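Local structure of uncharacterized protein ygiD (Escherichia coli, 2PW6) at residues T195-N198 with E199-K202; L216-Y219 with L220-E223. The protein opens the aromatic ring of DOPA between carbons 4 and 5 in vitro, as a zinc-binding extradiol dioxygenase whose physiological substrate is unknown. All coordinates share one frame; numbering follows the deposited sequence.

Interaction 1 (T195-N198 with E199-K202); sequences TSFN and EYVK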
loop_
_atom_site.group_PDB
_atom_site.type_symbol
_atom_site.label_atom_id
_atom_site.label_comp_id
_atom_site.label_asym_id
_atom_site.label_seq_id
_atom_site.Cartn_x
_atom_site.Cartn_y
_atom_site.Cartn_z
ATOM N N THR A 195 6.428 -17.378 17.809
ATOM C CA THR A 195 7.280 -18.565 17.569
ATOM C C THR A 195 6.457 -19.827 17.723
ATOM O O THR A 195 6.559 -20.763 16.910
ATOM C CB THR A 195 8.506 -18.609 18.540
ATOM O OG1 THR A 195 9.424 -17.561 18.210
ATOM C CG2 THR A 195 9.240 -19.921 18.436
ATOM N N SER A 196 5.637 -19.863 18.776
ATOM C CA SER A 196 4.678 -20.962 18.944
ATOM C C SER A 196 3.857 -21.238 17.643
ATOM O O SER A 196 3.930 -22.338 17.085
ATOM C CB SER A 196 3.744 -20.708 20.139
ATOM O OG SER A 196 3.000 -21.871 20.458
ATOM N N PHE A 197 3.089 -20.250 17.162
ATOM C CA PHE A 197 2.228 -20.492 15.977
ATOM C C PHE A 197 3.051 -20.847 14.752
ATOM O O PHE A 197 2.712 -21.774 14.022
ATOM C CB PHE A 197 1.276 -19.341 15.667
ATOM C CG PHE A 197 0.332 -19.631 14.502
ATOM C CD1 PHE A 197 -0.841 -20.357 14.706
ATOM C CD2 PHE A 197 0.634 -19.177 13.201
ATOM C CE1 PHE A 197 -1.714 -20.632 13.619
ATOM C CE2 PHE A 197 -0.225 -19.437 12.128
ATOM C CZ PHE A 197 -1.400 -20.172 12.333
ATOM N N ASN A 198 4.158 -20.141 14.565
ATOM C CA ASN A 198 5.062 -20.385 13.448
ATOM C C ASN A 198 5.578 -21.822 13.381
ATOM O O ASN A 198 5.622 -22.434 12.300
ATOM C CB ASN A 198 6.227 -19.408 13.512
ATOM C CG ASN A 198 6.882 -19.191 12.165
ATOM O OD1 ASN A 198 6.301 -18.556 11.262
ATOM N ND2 ASN A 198 8.105 -19.687 12.022
ATOM N N GLU A 199 5.948 -22.367 14.545
ATOM C CA GLU A 199 6.470 -23.731 14.636
ATOM C C GLU A 199 5.409 -24.784 14.335
ATOM O O GLU A 199 5.711 -25.804 13.752
ATOM C CB GLU A 199 7.142 -23.967 16.016
ATOM C CG GLU A 199 8.416 -23.108 16.235
ATOM C CD GLU A 199 9.520 -23.396 15.227
ATOM O OE1 GLU A 199 9.685 -24.561 14.813
ATOM O OE2 GLU A 199 10.238 -22.456 14.835
ATOM N N TYR A 200 4.177 -24.533 14.755
ATOM C CA TYR A 200 3.011 -25.321 14.369
ATOM C C TYR A 200 2.774 -25.295 12.851
ATOM O O TYR A 200 2.282 -26.276 12.284
ATOM C CB TYR A 200 1.783 -24.775 15.090
ATOM C CG TYR A 200 0.442 -25.342 14.672
ATOM C CD1 TYR A 200 0.075 -26.657 15.003
ATOM C CD2 TYR A 200 -0.485 -24.555 13.975
ATOM C CE1 TYR A 200 -1.170 -27.177 14.645
ATOM C CE2 TYR A 200 -1.744 -25.070 13.610
ATOM C CZ TYR A 200 -2.078 -26.378 13.947
ATOM O OH TYR A 200 -3.325 -26.894 13.601
ATOM N N VAL A 201 3.107 -24.167 12.210
ATOM C CA VAL A 201 3.083 -24.077 10.743
ATOM C C VAL A 201 4.140 -25.015 10.135
ATOM O O VAL A 201 3.789 -25.984 9.461
ATOM C CB VAL A 201 3.170 -22.592 10.199
ATOM C CG1 VAL A 201 3.509 -22.561 8.707
ATOM C CG2 VAL A 201 1.861 -21.872 10.431
ATOM N N LYS A 202 5.410 -24.746 10.426
ATOM C CA LYS A 202 6.530 -25.552 9.957
ATOM C C LYS A 202 6.435 -27.058 10.225
ATOM O O LYS A 202 6.910 -27.862 9.409
ATOM C CB LYS A 202 7.823 -25.035 10.579
ATOM C CG LYS A 202 8.186 -23.621 10.187
ATOM C CD LYS A 202 9.354 -23.123 10.995
ATOM C CE LYS A 202 10.539 -24.071 10.942
ATOM N NZ LYS A 202 11.686 -23.429 11.629
#
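Phe197 meets Tyr200 and Val201 within a single alpha-helix, residues 192-202, so this is a local contact between side chains three and four positions apart on its last two turns. Four successive i to i+4 backbone bonds carry it: Glu199 N to Thr195 O (2.9 Å), Tyr200 N to Ser196 O, Val201 N to Phe197 O and Lys202 N to Asn198 O (3.0 Å, 168° at the hydrogen). On the inner side the Phe197 ring slants outward and toward the C-terminal end of the helix, with CG anti to the backbone N (chi1 -176°), and this direction brings CE2 to 3.6 Å from Val201 CG2, the methyl beside its own backbone N. Across the ring, CE1 lies 4.1 Å from Tyr200 CD2, the two rings meeting at a slant. His222 sets its ring edge-to-face with Phe197 and also meets the Tyr200 ring, so that the helix is covered here by the loop that follows it. The helix belongs to the LigB-type catalytic fold of extradiol dioxygenases, and the Phe197 side chain lies about 9 Å from that of the zinc ligand His177. An alanine at Phe197 would remove the whole ring and would probably open a gap between Val201 and His222, leaving the imidazole freer to turn. The polar flank is different in kind. Thr195 CG2 and Glu199 CG run side by side 4.0 Å apart, and the amide of Asn198 crosses the Lys202 chain, ND2 lying 3.8 Å from CD. Asn198 OD1 is hydrogen-bonded to Ser264 OG. The main partner of Lys202 NZ, on a chain bent at chi3 (53°), is Glu256, through a salt bridge; its 3.6 Å bridge to Glu199 OE2 is long.

Interaction 2 (L216-Y219 with L220-E223); sequences LVNY and LDHE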
loop_
_atom_site.group_PDB
_atom_site.type_symbol
_atom_site.label_atom_id
_atom_site.label_comp_id
_atom_site.label_asym_id
_atom_site.label_seq_id
_atom_site.Cartn_x
_atom_site.Cartn_y
_atom_site.Cartn_z
ATOM N N LEU A 216 -2.941 -27.188 9.080
ATOM C CA LEU A 216 -2.719 -25.880 8.472
ATOM C C LEU A 216 -3.971 -25.319 7.818
ATOM O O LEU A 216 -4.077 -24.117 7.585
ATOM C CB LEU A 216 -1.547 -25.930 7.509
ATOM C CG LEU A 216 -0.212 -26.288 8.165
ATOM C CD1 LEU A 216 0.945 -25.960 7.224
ATOM C CD2 LEU A 216 -0.010 -25.558 9.493
ATOM N N VAL A 217 -4.936 -26.192 7.553
ATOM C CA VAL A 217 -6.241 -25.761 7.076
ATOM C C VAL A 217 -7.082 -25.327 8.267
ATOM O O VAL A 217 -7.805 -24.347 8.191
ATOM C CB VAL A 217 -6.955 -26.881 6.266
ATOM C CG1 VAL A 217 -8.466 -26.635 6.166
ATOM C CG2 VAL A 217 -6.315 -27.010 4.896
ATOM N N ASN A 218 -6.982 -26.088 9.359
ATOM C CA ASN A 218 -7.670 -25.784 10.623
ATOM C C ASN A 218 -6.786 -24.927 11.539
ATOM O O ASN A 218 -6.753 -25.150 12.754
ATOM C CB ASN A 218 -8.047 -27.087 11.363
ATOM C CG ASN A 218 -9.057 -27.935 10.599
ATOM O OD1 ASN A 218 -10.184 -27.514 10.334
ATOM N ND2 ASN A 218 -8.657 -29.147 10.264
ATOM N N TYR A 219 -6.072 -23.962 10.961
ATOM C CA TYR A 219 -5.031 -23.219 11.680
ATOM C C TYR A 219 -5.586 -22.433 12.887
ATOM O O TYR A 219 -4.902 -22.261 13.876
ATOM C CB TYR A 219 -4.216 -22.317 10.733
ATOM C CG TYR A 219 -4.988 -21.113 10.252
ATOM C CD1 TYR A 219 -4.759 -19.842 10.788
ATOM C CD2 TYR A 219 -5.969 -21.242 9.275
ATOM C CE1 TYR A 219 -5.488 -18.726 10.344
ATOM C CE2 TYR A 219 -6.695 -20.146 8.834
ATOM C CZ TYR A 219 -6.454 -18.889 9.359
ATOM O OH TYR A 219 -7.211 -17.804 8.899
ATOM N N LEU A 220 -6.835 -21.996 12.808
ATOM C CA LEU A 220 -7.463 -21.278 13.917
ATOM C C LEU A 220 -7.711 -22.145 15.169
ATOM O O LEU A 220 -8.043 -21.609 16.230
ATOM C CB LEU A 220 -8.746 -20.574 13.455
ATOM C CG LEU A 220 -8.525 -19.385 12.512
ATOM C CD1 LEU A 220 -9.860 -18.857 11.973
ATOM C CD2 LEU A 220 -7.756 -18.282 13.218
ATOM N N ASP A 221 -7.550 -23.469 15.027
ATOM C CA ASP A 221 -7.550 -24.426 16.150
ATOM C C ASP A 221 -6.368 -24.263 17.110
ATOM O O ASP A 221 -6.381 -24.823 18.201
ATOM C CB ASP A 221 -7.554 -25.874 15.647
ATOM C CG ASP A 221 -8.898 -26.295 15.094
ATOM O OD1 ASP A 221 -9.836 -25.467 15.128
ATOM O OD2 ASP A 221 -9.013 -27.448 14.611
ATOM N N HIS A 222 -5.346 -23.514 16.704
ATOM C CA HIS A 222 -4.189 -23.248 17.554
ATOM C C HIS A 222 -4.503 -22.068 18.485
ATOM O O HIS A 222 -5.355 -21.220 18.149
ATOM C CB HIS A 222 -2.984 -22.955 16.664
ATOM C CG HIS A 222 -1.659 -22.988 17.368
ATOM N ND1 HIS A 222 -1.082 -21.867 17.926
ATOM C CD2 HIS A 222 -0.770 -23.992 17.546
ATOM C CE1 HIS A 222 0.104 -22.179 18.413
ATOM N NE2 HIS A 222 0.312 -23.466 18.211
ATOM N N GLU A 223 -3.810 -22.010 19.632
ATOM C CA GLU A 223 -4.034 -21.000 20.727
ATOM C C GLU A 223 -4.531 -19.574 20.419
ATOM O O GLU A 223 -5.650 -19.220 20.805
ATOM C CB GLU A 223 -2.779 -20.839 21.610
ATOM C CG GLU A 223 -2.464 -21.966 22.511
ATOM C CD GLU A 223 -1.750 -23.061 21.806
ATOM O OE1 GLU A 223 -0.503 -23.046 21.826
ATOM O OE2 GLU A 223 -2.437 -23.937 21.238
#
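Asn218 O receives the backbone N-H of Asp221 at 2.9 Å. One residue on, His222 N bonds to Tyr219 O at 3.1 Å, so two consecutive i to i+3 bonds wind the chain tightly. The side chains of Asn218 and Asp221 follow the first bond: they lie alongside each other with amide and carboxylate planes nearly parallel (5° apart), and Asp221 OD2 comes to 3.4 Å from Asn218 CB. The amide's ND2 is used elsewhere, bonded to Glu212 O.

Tyr219 and Leu220, adjacent in sequence, make the apolar half. The tyrosine CG sits between its backbone N and carbonyl carbon (chi1 72°), a rotation that lays the ring back beside the next residue, with Leu220 N over one face. Leu220 CG lies above the same ring, 3.9 Å from the Tyr219 ring centroid and 19° off the normal, a CH-pi contact set toward the rim. Its methyl CD2 reaches 3.7 Å from Tyr219 CE1. The Tyr219 ring also stacks with Tyr235 and touches Phe197 of helix 192-202, which ties the buried half of the turn to the protein body, whereas Leu220 and Asp221 look outward.

Paired i to i+3 bonds of this sort are the signature of a short 3-10 turn, here in the loop between helices 192-202 and 225-228 of the LigB-type fold, with the Tyr219 side chain about 10 Å from a bound zinc ion.

How the interactions relate
Interaction 1 closes before interaction 2 opens along the chain, and their centres are 11 Å apart. They meet at the imidazole of His222, which lies beside helix 192-202: its CD2 is 3.4 Å from Tyr200 CG and its ND1 3.6 Å from Phe197 CD1. The same joint brings Phe197 CE1 to 3.6 Å from Tyr219 O. Interaction 1 is partly buried, with aromatic rings on one flank and a charged pair on another, whereas interaction 2 is a surface contact in which Tyr219 alone among the touching residues is buried. Bonds four residues apart hold the helix; bonds three apart hold the 3-10 turn packed against it.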